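VP4 protein (Tellina virus 1, PDB 3P06) is the VP4 part of a birnavirus polyprotein, a serine protease that probably cleaves the polyprotein, including the capsid protein precursor pre-VP2, into its final products. Local coordinates at residues M28-G32 / A106-D111; T118-V123 / V173-R179; P148-G152 / K180-F185. All blocks are in the same frame, centred on the assembly; numbering follows the deposited sequence.

Contact 1 (M28-G32 / A106-D111)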
HETATM    1  N   MSE A  28      -1.294   4.014  -0.737  1.00 13.16           N
HETATM    2  CA  MSE A  28      -2.433   3.356  -0.118  1.00 12.69           C
HETATM    3  C   MSE A  28      -3.075   2.494  -1.185  1.00 13.21           C
HETATM    4  O   MSE A  28      -3.183   2.907  -2.355  1.00 13.33           O
HETATM    5  CB  MSE A  28      -3.455   4.420   0.350  1.00 11.78           C
HETATM    6  CG  MSE A  28      -4.630   3.682   0.983  1.00 16.20           C
HETATM    7 SE   MSE A  28      -6.065   4.823   1.737  1.00 25.60          SE
HETATM    8  CE  MSE A  28      -5.045   5.308   3.297  1.00 18.84           C
ATOM      9  N   ALA A  29      -3.447   1.277  -0.819  1.00 12.56           N
ATOM     10  CA  ALA A  29      -4.291   0.452  -1.702  1.00 14.48           C
ATOM     11  C   ALA A  29      -5.741   0.945  -1.371  1.00 16.00           C
ATOM     12  O   ALA A  29      -6.280   0.601  -0.310  1.00 16.28           O
ATOM     13  CB  ALA A  29      -4.180  -1.053  -1.319  1.00 12.98           C
ATOM     14  N   VAL A  30      -6.339   1.733  -2.262  1.00 16.68           N
ATOM     15  CA  VAL A  30      -7.592   2.391  -1.921  1.00 18.01           C
ATOM     16  C   VAL A  30      -8.723   1.561  -2.521  1.00 19.39           C
ATOM     17  O   VAL A  30      -8.626   1.029  -3.650  1.00 20.17           O
ATOM     18  CB  VAL A  30      -7.680   3.800  -2.545  1.00 18.15           C
ATOM     19  CG1 VAL A  30      -9.073   4.540  -2.118  1.00 16.52           C
ATOM     20  CG2 VAL A  30      -6.446   4.622  -2.216  1.00 18.24           C
ATOM     21  N   LYS A  31      -9.832   1.482  -1.813  1.00 20.78           N
ATOM     22  CA  LYS A  31     -10.976   0.767  -2.357  1.00 21.30           C
ATOM     23  C   LYS A  31     -11.650   1.597  -3.431  1.00 21.39           C
ATOM     24  O   LYS A  31     -11.922   2.774  -3.214  1.00 20.27           O
ATOM     25  CB  LYS A  31     -11.986   0.482  -1.269  1.00 22.62           C
ATOM     26  CG  LYS A  31     -11.448  -0.482  -0.205  1.00 24.81           C
ATOM     27  CD  LYS A  31     -12.539  -0.571   0.906  1.00 29.51           C
ATOM     28  CE  LYS A  31     -13.705  -1.382   0.368  1.00 32.56           C
ATOM     29  NZ  LYS A  31     -13.558  -2.798   0.887  1.00 37.18           N
ATOM     30  N   GLY A  32     -11.956   0.960  -4.565  1.00 21.52           N
ATOM     31  CA  GLY A  32     -12.612   1.643  -5.676  1.00 21.59           C
ATOM     32  C   GLY A  32     -11.640   1.967  -6.825  1.00 22.20           C
ATOM     33  O   GLY A  32     -10.404   1.787  -6.731  1.00 20.30           O
ATOM     34  N   ALA A 106      -1.434  -5.212   1.477  1.00 16.54           N
ATOM     35  CA  ALA A 106      -2.320  -4.074   1.731  1.00 15.17           C
ATOM     36  C   ALA A 106      -3.608  -4.105   0.828  1.00 15.23           C
ATOM     37  O   ALA A 106      -4.727  -3.851   1.290  1.00 15.35           O
ATOM     38  CB  ALA A 106      -1.554  -2.725   1.504  1.00 13.89           C
ATOM     39  N   ALA A 107      -3.414  -4.394  -0.449  1.00 14.42           N
ATOM     40  CA  ALA A 107      -4.509  -4.451  -1.426  1.00 16.38           C
ATOM     41  C   ALA A 107      -5.480  -5.586  -1.052  1.00 17.90           C
ATOM     42  O   ALA A 107      -6.707  -5.415  -1.166  1.00 18.76           O
ATOM     43  CB  ALA A 107      -3.964  -4.694  -2.806  1.00 14.04           C
ATOM     44  N   CYS A 108      -4.959  -6.735  -0.625  1.00 19.51           N
ATOM     45  CA  CYS A 108      -5.866  -7.817  -0.139  1.00 21.83           C
ATOM     46  C   CYS A 108      -6.611  -7.400   1.131  1.00 22.35           C
ATOM     47  O   CYS A 108      -7.804  -7.723   1.316  1.00 23.73           O
ATOM     48  CB  CYS A 108      -5.090  -9.105   0.159  1.00 22.81           C
ATOM     49  SG  CYS A 108      -4.458  -9.855  -1.369  1.00 28.98           S
ATOM     50  N   ALA A 109      -5.886  -6.791   2.063  1.00 21.82           N
ATOM     51  CA  ALA A 109      -6.506  -6.329   3.300  1.00 21.88           C
ATOM     52  C   ALA A 109      -7.521  -5.201   3.023  1.00 22.38           C
ATOM     53  O   ALA A 109      -8.591  -5.203   3.619  1.00 24.37           O
ATOM     54  CB  ALA A 109      -5.471  -5.918   4.345  1.00 20.55           C
ATOM     55  N   ALA A 110      -7.240  -4.295   2.085  1.00 22.11           N
ATOM     56  CA  ALA A 110      -8.154  -3.198   1.737  1.00 20.49           C
ATOM     57  C   ALA A 110      -9.407  -3.793   1.067  1.00 23.02           C
ATOM     58  O   ALA A 110     -10.551  -3.302   1.305  1.00 20.45           O
ATOM     59  CB  ALA A 110      -7.537  -2.228   0.804  1.00 19.37           C
ATOM     60  N   ASP A 111      -9.216  -4.839   0.255  1.00 24.01           N
ATOM     61  CA  ASP A 111     -10.404  -5.451  -0.439  1.00 26.97           C
ATOM     62  C   ASP A 111     -11.479  -6.049   0.507  1.00 28.88           C
ATOM     63  O   ASP A 111     -12.709  -5.982   0.234  1.00 29.51           O
ATOM     64  CB  ASP A 111      -9.999  -6.516  -1.435  1.00 26.47           C
ATOM     65  CG  ASP A 111     -11.171  -6.888  -2.370  1.00 32.12           C
ATOM     66  OD1 ASP A 111     -11.662  -5.978  -3.104  1.00 31.98           O
ATOM     67  OD2 ASP A 111     -11.614  -8.064  -2.350  1.00 32.60           O
TER

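Contact 2 (T118-V123 / V173-R179). With URE (urea), chain G.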
ATOM      1  N   THR A 118      -9.912   3.557   7.393  1.00 22.11           N
ATOM      2  CA  THR A 118      -8.549   3.012   7.148  1.00 18.94           C
ATOM      3  C   THR A 118      -7.955   2.688   8.518  1.00 19.16           C
ATOM      4  O   THR A 118      -8.090   3.515   9.441  1.00 18.82           O
ATOM      5  CB  THR A 118      -7.724   4.140   6.507  1.00 17.82           C
ATOM      6  OG1 THR A 118      -8.305   4.456   5.233  1.00 16.83           O
ATOM      7  CG2 THR A 118      -6.253   3.801   6.373  1.00 13.53           C
ATOM      8  N   PRO A 119      -7.329   1.494   8.688  1.00 18.87           N
ATOM      9  CA  PRO A 119      -6.712   1.147   9.966  1.00 18.78           C
ATOM     10  C   PRO A 119      -5.439   1.990  10.218  1.00 18.78           C
ATOM     11  O   PRO A 119      -4.747   2.403   9.269  1.00 18.44           O
ATOM     12  CB  PRO A 119      -6.289  -0.351   9.780  1.00 19.96           C
ATOM     13  CG  PRO A 119      -6.180  -0.554   8.376  1.00 20.30           C
ATOM     14  CD  PRO A 119      -7.231   0.382   7.712  1.00 18.38           C
ATOM     15  N   PHE A 120      -5.121   2.216  11.479  1.00 18.55           N
ATOM     16  CA  PHE A 120      -3.921   2.956  11.792  1.00 19.80           C
ATOM     17  C   PHE A 120      -2.801   1.938  11.860  1.00 19.47           C
ATOM     18  O   PHE A 120      -2.365   1.568  12.950  1.00 20.17           O
ATOM     19  CB  PHE A 120      -4.114   3.674  13.108  1.00 19.90           C
ATOM     20  CG  PHE A 120      -2.973   4.551  13.498  1.00 19.23           C
ATOM     21  CD1 PHE A 120      -2.631   5.644  12.732  1.00 20.10           C
ATOM     22  CD2 PHE A 120      -2.245   4.291  14.681  1.00 19.51           C
ATOM     23  CE1 PHE A 120      -1.541   6.464  13.095  1.00 21.20           C
ATOM     24  CE2 PHE A 120      -1.137   5.132  15.030  1.00 20.06           C
ATOM     25  CZ  PHE A 120      -0.833   6.211  14.256  1.00 16.76           C
ATOM     26  N   LEU A 121      -2.360   1.477  10.690  1.00 18.34           N
ATOM     27  CA  LEU A 121      -1.404   0.424  10.625  1.00 19.40           C
ATOM     28  C   LEU A 121      -0.974   0.327   9.180  1.00 20.44           C
ATOM     29  O   LEU A 121      -1.816   0.359   8.276  1.00 24.05           O
ATOM     30  CB  LEU A 121      -2.068  -0.891  11.030  1.00 20.60           C
ATOM     31  CG  LEU A 121      -1.157  -2.127  11.110  1.00 21.84           C
ATOM     32  CD1 LEU A 121      -0.285  -2.071  12.311  1.00 21.44           C
ATOM     33  CD2 LEU A 121      -1.931  -3.449  11.110  1.00 21.82           C
HETATM   34  N   MSE A 122       0.309   0.191   8.927  1.00 17.99           N
HETATM   35  CA  MSE A 122       0.762   0.058   7.547  1.00 16.00           C
HETATM   36  C   MSE A 122       1.000  -1.420   7.323  1.00 16.43           C
HETATM   37  O   MSE A 122       1.293  -2.173   8.287  1.00 16.20           O
HETATM   38  CB  MSE A 122       2.073   0.816   7.339  1.00 14.66           C
HETATM   39  CG  MSE A 122       1.897   2.331   7.576  1.00 16.09           C
HETATM   40 SE   MSE A 122       3.614   3.196   7.042  1.00 24.15          SE
HETATM   41  CE  MSE A 122       3.082   3.401   5.181  1.00 12.02           C
ATOM     42  N   VAL A 123       0.907  -1.846   6.073  1.00 15.68           N
ATOM     43  CA  VAL A 123       1.080  -3.271   5.823  1.00 17.58           C
ATOM     44  C   VAL A 123       2.050  -3.509   4.657  1.00 16.28           C
ATOM     45  O   VAL A 123       1.958  -2.829   3.659  1.00 16.35           O
ATOM     46  CB  VAL A 123      -0.323  -3.896   5.548  1.00 19.53           C
ATOM     47  CG1 VAL A 123      -0.190  -5.338   5.037  1.00 20.98           C
ATOM     48  CG2 VAL A 123      -1.239  -3.818   6.851  1.00 20.07           C
ATOM     49  N   VAL A 173      -6.060  -5.960  10.849  1.00 32.57           N
ATOM     50  CA  VAL A 173      -6.435  -4.634  10.322  1.00 31.59           C
ATOM     51  C   VAL A 173      -7.809  -4.215  10.800  1.00 34.60           C
ATOM     52  O   VAL A 173      -8.187  -3.065  10.618  1.00 34.96           O
ATOM     53  CB  VAL A 173      -6.360  -4.502   8.738  1.00 31.15           C
ATOM     54  CG1 VAL A 173      -4.946  -4.820   8.220  1.00 29.41           C
ATOM     55  CG2 VAL A 173      -7.408  -5.345   8.021  1.00 30.46           C
ATOM     56  N   GLY A 174      -8.564  -5.152  11.389  1.00 38.22           N
ATOM     57  CA  GLY A 174      -9.947  -4.897  11.795  1.00 41.38           C
ATOM     58  C   GLY A 174     -10.067  -3.914  12.951  1.00 42.71           C
ATOM     59  O   GLY A 174     -11.059  -3.181  13.040  1.00 46.08           O
ATOM     60  N   ASP A 175      -9.078  -3.866  13.836  1.00 42.18           N
ATOM     61  CA  ASP A 175      -9.219  -3.061  15.056  1.00 43.58           C
ATOM     62  C   ASP A 175      -7.960  -2.262  15.344  1.00 40.53           C
ATOM     63  O   ASP A 175      -7.192  -2.650  16.245  1.00 40.70           O
ATOM     64  CB  ASP A 175      -9.460  -4.002  16.241  1.00 46.89           C
ATOM     65  CG  ASP A 175     -10.175  -3.337  17.409  1.00 53.49           C
ATOM     66  OD1 ASP A 175     -10.804  -2.255  17.238  1.00 57.86           O
ATOM     67  OD2 ASP A 175     -10.138  -3.940  18.524  1.00 60.33           O
ATOM     68  N   LYS A 176      -7.744  -1.178  14.579  1.00 35.89           N
ATOM     69  CA  LYS A 176      -6.547  -0.310  14.703  1.00 31.40           C
ATOM     70  C   LYS A 176      -6.909   1.179  14.757  1.00 30.35           C
ATOM     71  O   LYS A 176      -6.816   1.912  13.748  1.00 27.91           O
ATOM     72  CB  LYS A 176      -5.510  -0.641  13.610  1.00 27.59           C
ATOM     73  CG  LYS A 176      -4.873  -2.037  13.825  1.00 28.91           C
ATOM     74  CD  LYS A 176      -3.837  -2.037  14.975  1.00 26.51           C
ATOM     75  CE  LYS A 176      -3.326  -3.463  15.259  1.00 34.01           C
ATOM     76  NZ  LYS A 176      -4.436  -4.457  15.430  1.00 35.24           N
ATOM     77  N   PRO A 177      -7.370   1.630  15.945  1.00 31.48           N
ATOM     78  CA  PRO A 177      -7.827   3.019  16.075  1.00 30.50           C
ATOM     79  C   PRO A 177      -6.644   3.971  15.861  1.00 27.15           C
ATOM     80  O   PRO A 177      -5.488   3.594  16.061  1.00 25.93           O
ATOM     81  CB  PRO A 177      -8.379   3.104  17.529  1.00 31.62           C
ATOM     82  CG  PRO A 177      -7.864   1.890  18.224  1.00 32.95           C
ATOM     83  CD  PRO A 177      -7.402   0.886  17.225  1.00 33.21           C
ATOM     84  N   TRP A 178      -6.957   5.188  15.455  1.00 26.02           N
ATOM     85  CA  TRP A 178      -5.961   6.224  15.136  1.00 23.48           C
ATOM     86  C   TRP A 178      -5.431   6.810  16.448  1.00 26.19           C
ATOM     87  O   TRP A 178      -6.208   7.441  17.209  1.00 25.44           O
ATOM     88  CB  TRP A 178      -6.620   7.298  14.220  1.00 21.81           C
ATOM     89  CG  TRP A 178      -6.584   6.759  12.827  1.00 22.07           C
ATOM     90  CD1 TRP A 178      -7.281   5.649  12.357  1.00 21.72           C
ATOM     91  CD2 TRP A 178      -5.690   7.154  11.752  1.00 19.41           C
ATOM     92  NE1 TRP A 178      -6.914   5.389  11.031  1.00 20.63           N
ATOM     93  CE2 TRP A 178      -5.929   6.273  10.652  1.00 17.29           C
ATOM     94  CE3 TRP A 178      -4.724   8.170  11.605  1.00 17.41           C
ATOM     95  CZ2 TRP A 178      -5.240   6.396   9.421  1.00 18.79           C
ATOM     96  CZ3 TRP A 178      -4.014   8.273  10.395  1.00 16.73           C
ATOM     97  CH2 TRP A 178      -4.282   7.397   9.308  1.00 18.13           C
ATOM     98  N   ARG A 179      -4.138   6.632  16.727  1.00 31.66           N
ATOM     99  CA  ARG A 179      -3.573   7.213  17.961  1.00 34.31           C
ATOM    100  C   ARG A 179      -3.214   8.707  17.757  1.00 31.93           C
ATOM    101  O   ARG A 179      -2.953   9.431  18.706  1.00 32.53           O
ATOM    102  CB  ARG A 179      -2.358   6.417  18.462  1.00 37.45           C
ATOM    103  CG  ARG A 179      -2.620   4.931  18.794  1.00 45.67           C
ATOM    104  CD  ARG A 179      -3.449   4.777  20.055  1.00 54.94           C
ATOM    105  NE  ARG A 179      -4.030   3.437  20.138  1.00 63.75           N
ATOM    106  CZ  ARG A 179      -4.765   2.990  21.149  1.00 68.15           C
ATOM    107  NH1 ARG A 179      -5.024   3.762  22.198  1.00 69.99           N
ATOM    108  NH2 ARG A 179      -5.248   1.762  21.104  1.00 73.54           N
TER
HETATM  109  C   URE G 105     -10.121   0.899  12.627  1.00 53.58           C
HETATM  110  O   URE G 105      -9.441  -0.119  12.455  1.00 53.22           O
HETATM  111  N1  URE G 105     -11.414   0.776  12.909  1.00 53.89           N
HETATM  112  N2  URE G 105      -9.630   2.149  12.526  1.00 52.84           N

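Contact 3 (P148-G152 / K180-F185)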
ATOM      1  N   PRO A 148       9.509   6.748  11.750  1.00 21.08           N
ATOM      2  CA  PRO A 148       9.416   8.221  11.748  1.00 21.02           C
ATOM      3  C   PRO A 148       7.994   8.810  11.597  1.00 21.80           C
ATOM      4  O   PRO A 148       7.754   9.938  12.054  1.00 21.10           O
ATOM      5  CB  PRO A 148      10.363   8.674  10.576  1.00 22.23           C
ATOM      6  CG  PRO A 148      10.673   7.397   9.766  1.00 21.30           C
ATOM      7  CD  PRO A 148      10.376   6.188  10.685  1.00 19.01           C
ATOM      8  N   ALA A 149       7.053   8.087  10.961  1.00 21.38           N
ATOM      9  CA  ALA A 149       5.677   8.580  10.822  1.00 20.26           C
ATOM     10  C   ALA A 149       4.875   8.294  12.090  1.00 21.16           C
ATOM     11  O   ALA A 149       3.719   8.764  12.234  1.00 23.04           O
ATOM     12  CB  ALA A 149       4.966   7.915   9.569  1.00 17.96           C
ATOM     13  N   GLY A 150       5.433   7.508  13.013  1.00 20.94           N
ATOM     14  CA  GLY A 150       4.723   7.156  14.238  1.00 20.97           C
ATOM     15  C   GLY A 150       3.552   6.177  14.073  1.00 21.71           C
ATOM     16  O   GLY A 150       2.510   6.295  14.745  1.00 22.63           O
ATOM     17  N   ILE A 151       3.692   5.188  13.196  1.00 19.54           N
ATOM     18  CA  ILE A 151       2.587   4.264  12.980  1.00 18.83           C
ATOM     19  C   ILE A 151       3.150   2.837  12.961  1.00 19.28           C
ATOM     20  O   ILE A 151       4.283   2.640  12.587  1.00 21.53           O
ATOM     21  CB  ILE A 151       1.835   4.610  11.678  1.00 18.86           C
ATOM     22  CG1 ILE A 151       0.614   3.708  11.425  1.00 15.31           C
ATOM     23  CG2 ILE A 151       2.836   4.551  10.397  1.00 18.16           C
ATOM     24  CD1 ILE A 151      -0.336   4.264  10.202  1.00 13.71           C
ATOM     25  N   GLY A 152       2.389   1.861  13.421  1.00 20.06           N
ATOM     26  CA  GLY A 152       2.796   0.436  13.350  1.00 19.47           C
ATOM     27  C   GLY A 152       2.884  -0.148  11.925  1.00 19.13           C
ATOM     28  O   GLY A 152       2.213   0.305  10.975  1.00 17.28           O
ATOM     29  N   LYS A 180      -3.208   9.175  16.521  1.00 28.88           N
ATOM     30  CA  LYS A 180      -3.152  10.623  16.291  1.00 28.71           C
ATOM     31  C   LYS A 180      -3.994  10.954  15.059  1.00 27.33           C
ATOM     32  O   LYS A 180      -4.478  10.050  14.402  1.00 27.78           O
ATOM     33  CB  LYS A 180      -1.701  11.125  16.162  1.00 29.14           C
ATOM     34  CG  LYS A 180      -0.968  10.474  15.017  1.00 27.72           C
ATOM     35  CD  LYS A 180       0.503  10.825  15.103  1.00 33.34           C
ATOM     36  CE  LYS A 180       1.261   9.959  14.138  1.00 28.97           C
ATOM     37  NZ  LYS A 180       2.609  10.549  13.990  1.00 33.43           N
ATOM     38  N   PRO A 181      -4.247  12.243  14.794  1.00 27.95           N
ATOM     39  CA  PRO A 181      -5.253  12.511  13.756  1.00 28.14           C
ATOM     40  C   PRO A 181      -4.830  12.202  12.318  1.00 25.87           C
ATOM     41  O   PRO A 181      -5.682  11.956  11.461  1.00 26.70           O
ATOM     42  CB  PRO A 181      -5.560  14.043  13.928  1.00 29.54           C
ATOM     43  CG  PRO A 181      -4.485  14.581  14.820  1.00 31.18           C
ATOM     44  CD  PRO A 181      -4.078  13.400  15.693  1.00 29.84           C
HETATM   45  N   MSE A 182      -3.534  12.201  12.061  1.00 24.60           N
HETATM   46  CA  MSE A 182      -3.032  12.193  10.667  1.00 24.61           C
HETATM   47  C   MSE A 182      -1.584  11.708  10.677  1.00 22.68           C
HETATM   48  O   MSE A 182      -0.890  11.914  11.679  1.00 22.89           O
HETATM   49  CB  MSE A 182      -3.075  13.620  10.135  1.00 25.25           C
HETATM   50  CG  MSE A 182      -2.562  13.889   8.724  1.00 32.78           C
HETATM   51 SE   MSE A 182      -2.140  15.856   8.537  1.00 54.35          SE
HETATM   52  CE  MSE A 182      -3.430  16.715   9.731  1.00 48.09           C
ATOM     53  N   VAL A 183      -1.170  11.047   9.593  1.00 19.91           N
ATOM     54  CA  VAL A 183       0.209  10.692   9.377  1.00 20.50           C
ATOM     55  C   VAL A 183       0.621  11.386   8.112  1.00 20.11           C
ATOM     56  O   VAL A 183      -0.183  11.549   7.153  1.00 18.16           O
ATOM     57  CB  VAL A 183       0.490   9.102   9.285  1.00 20.67           C
ATOM     58  CG1 VAL A 183       0.423   8.480  10.695  1.00 26.58           C
ATOM     59  CG2 VAL A 183      -0.489   8.347   8.343  1.00 17.81           C
ATOM     60  N   THR A 184       1.866  11.831   8.072  1.00 20.41           N
ATOM     61  CA  THR A 184       2.325  12.399   6.822  1.00 22.17           C
ATOM     62  C   THR A 184       3.588  11.654   6.323  1.00 22.19           C
ATOM     63  O   THR A 184       4.300  11.028   7.124  1.00 22.56           O
ATOM     64  CB  THR A 184       2.562  13.873   6.973  1.00 24.83           C
ATOM     65  OG1 THR A 184       3.685  14.039   7.838  1.00 29.69           O
ATOM     66  CG2 THR A 184       1.342  14.560   7.629  1.00 25.97           C
ATOM     67  N   PHE A 185       3.865  11.739   5.023  1.00 22.15           N
ATOM     68  CA  PHE A 185       4.993  11.014   4.417  1.00 23.25           C
ATOM     69  C   PHE A 185       5.680  11.924   3.436  1.00 27.85           C
ATOM     70  O   PHE A 185       5.044  12.875   2.963  1.00 29.46           O
ATOM     71  CB  PHE A 185       4.488   9.791   3.685  1.00 20.34           C
ATOM     72  CG  PHE A 185       3.685   8.881   4.526  1.00 19.71           C
ATOM     73  CD1 PHE A 185       4.323   7.950   5.397  1.00 19.81           C
ATOM     74  CD2 PHE A 185       2.293   8.942   4.483  1.00 15.83           C
ATOM     75  CE1 PHE A 185       3.551   7.092   6.232  1.00 21.57           C
ATOM     76  CE2 PHE A 185       1.512   8.052   5.289  1.00 15.60           C
ATOM     77  CZ  PHE A 185       2.154   7.147   6.171  1.00 16.76           C
TER
HETATM   78  O   HOH W   1       3.344  11.471  10.536  1.00 18.86           O

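Contact 1 (M28-G32 / A106-D111)
Near the C-terminal end of helix 104-111, three alanines meet the end of strand 21-31, whose short segment runs roughly along the helix, at 26° and 7.6 Å between axes. Ala106 comes first, its CB 4.2 Å from Ala29 CB and its side chain about 8 Å from that of Ser102, the predicted nucleophile. Ala107 follows, its CA 4.9 Å from Ala29 CA, the nearest CA pair, and 3.4 Å from Ala29 CB. Cys108 points away from the strand and Ala109 sideways; both side chains meet helix 166-173. One turn after Ala106, Ala110 points toward the strand, CB 3.3 Å from Ala29 O, and its O accepts a hydrogen bond from Lys31 NZ (3.1 Å). The Asp111 carboxylate bonds the backbone N of Lys73 and Gly74, while its backbone O accepts a weak bond from Lys31 NZ (3.4 Å). Methyl side chains thus let helix and sheet sit close, and the lysine, also bonded to Leu113 O, places its charge on carbonyls at the helix C-terminus.

Contact 2 (T118-V123 / V173-R179)
A urea molecule sits beside this junction of two loops and binds the backbone of one of them: Lys176 N donates to urea O at 2.9 Å, and urea N2 returns a weak bond to Lys176 O at 3.1 Å. The same Lys176 O accepts a hydrogen bond from Phe120 N (2.8 Å), so one carbonyl serves both ligand and protein. Phe120 is the centre of an inverse gamma turn, closed by a weak bond from Leu121 N to Pro119 O. Its CB lies over the five-membered ring of Trp178, 3.8 Å from the centroid, in a CH-pi contact, and its ring meets the indole obliquely. Trp178 NE1 reaches back to Thr118 O in a nearly straight hydrogen bond of 2.7 Å. Further in, Val173 CG1 packs 4.1 Å from Val123 CG2, and Val173 CB 4.0 Å from Pro119 CG. Lys176 NZ hydrogen-bonds Val172 O. The result is a small backbone-lined urea pocket, where the chain leaving helix 166-173 folds over the approach to strand 122-123.

Contact 3 (P148-G152 / K180-F185)
Polar contacts here centre on a single carbonyl, Ala149 O, at the C-terminal end of helix 138-149. Lys180 extends its side chain across the gap and donates a hydrogen bond from NZ to Ala149 O at 2.7 Å. A water donates to the same Ala149 O at 3.2 Å and accepts from Thr184 N at 2.9 Å, so that it bridges the helix end to the strand, whose CA atoms come no nearer than 6.0 Å (Ala149 to Val183).

The helix finishes in a Schellman motif, with Gly150 at positive phi as the first residue beyond it. Glycine suits that conformation, and here the partner adds a second reason: a beta carbon on Gly150 would point toward segment 180-185 and collide with Lys180 NZ.

The apolar contacts are modest. Ala149 CB lies 3.7 Å from Phe185 CE1, and Val183 CG1 is 4.2 Å from Ile151 CB. Val183 CG1 also makes a van der Waals contact with Ala149 O at 3.6 Å. Ile151 and Val183 are both buried, while Lys180 is partly exposed.

Around this pair, Phe120 touches both Ile151 and Val183, while Leu11 of strand 9-18 reaches the same two side chains and Met122 meets Ile151 and Phe185. Segment 180-185 contributes strand 183-184, an edge of the antiparallel sheet within the chain, whose backbone pairs with strand 83-84. The contact therefore fastens the end of helix 138-149, just before strand 153-155 of the parallel sheet, to the last strand of the neighbouring antiparallel one.

Overall arrangement
From the N terminus, strand 21-31 meets helix 104-111, so contact 1 closes a loop of 73 residues that carries much of the mixed sheet, before the others begin. Contact 2 closes a loop of 49 residues and contact 3 one of 27, and the two cross: segment 148-152 lies between the segments of contact 2, and 180-185 directly follows 173-179. They touch through a probable hydrogen bond from Met122 N to Gly152 O and through Phe120 against Gly150 and Ile151. Contact 1 meets contact 2 where Met28 packs on Thr118 and Ala109 on Val173, but stays clear of contact 3. Together they tie the mixed sheet, the three longer helices and both smaller sheets into one protease domain.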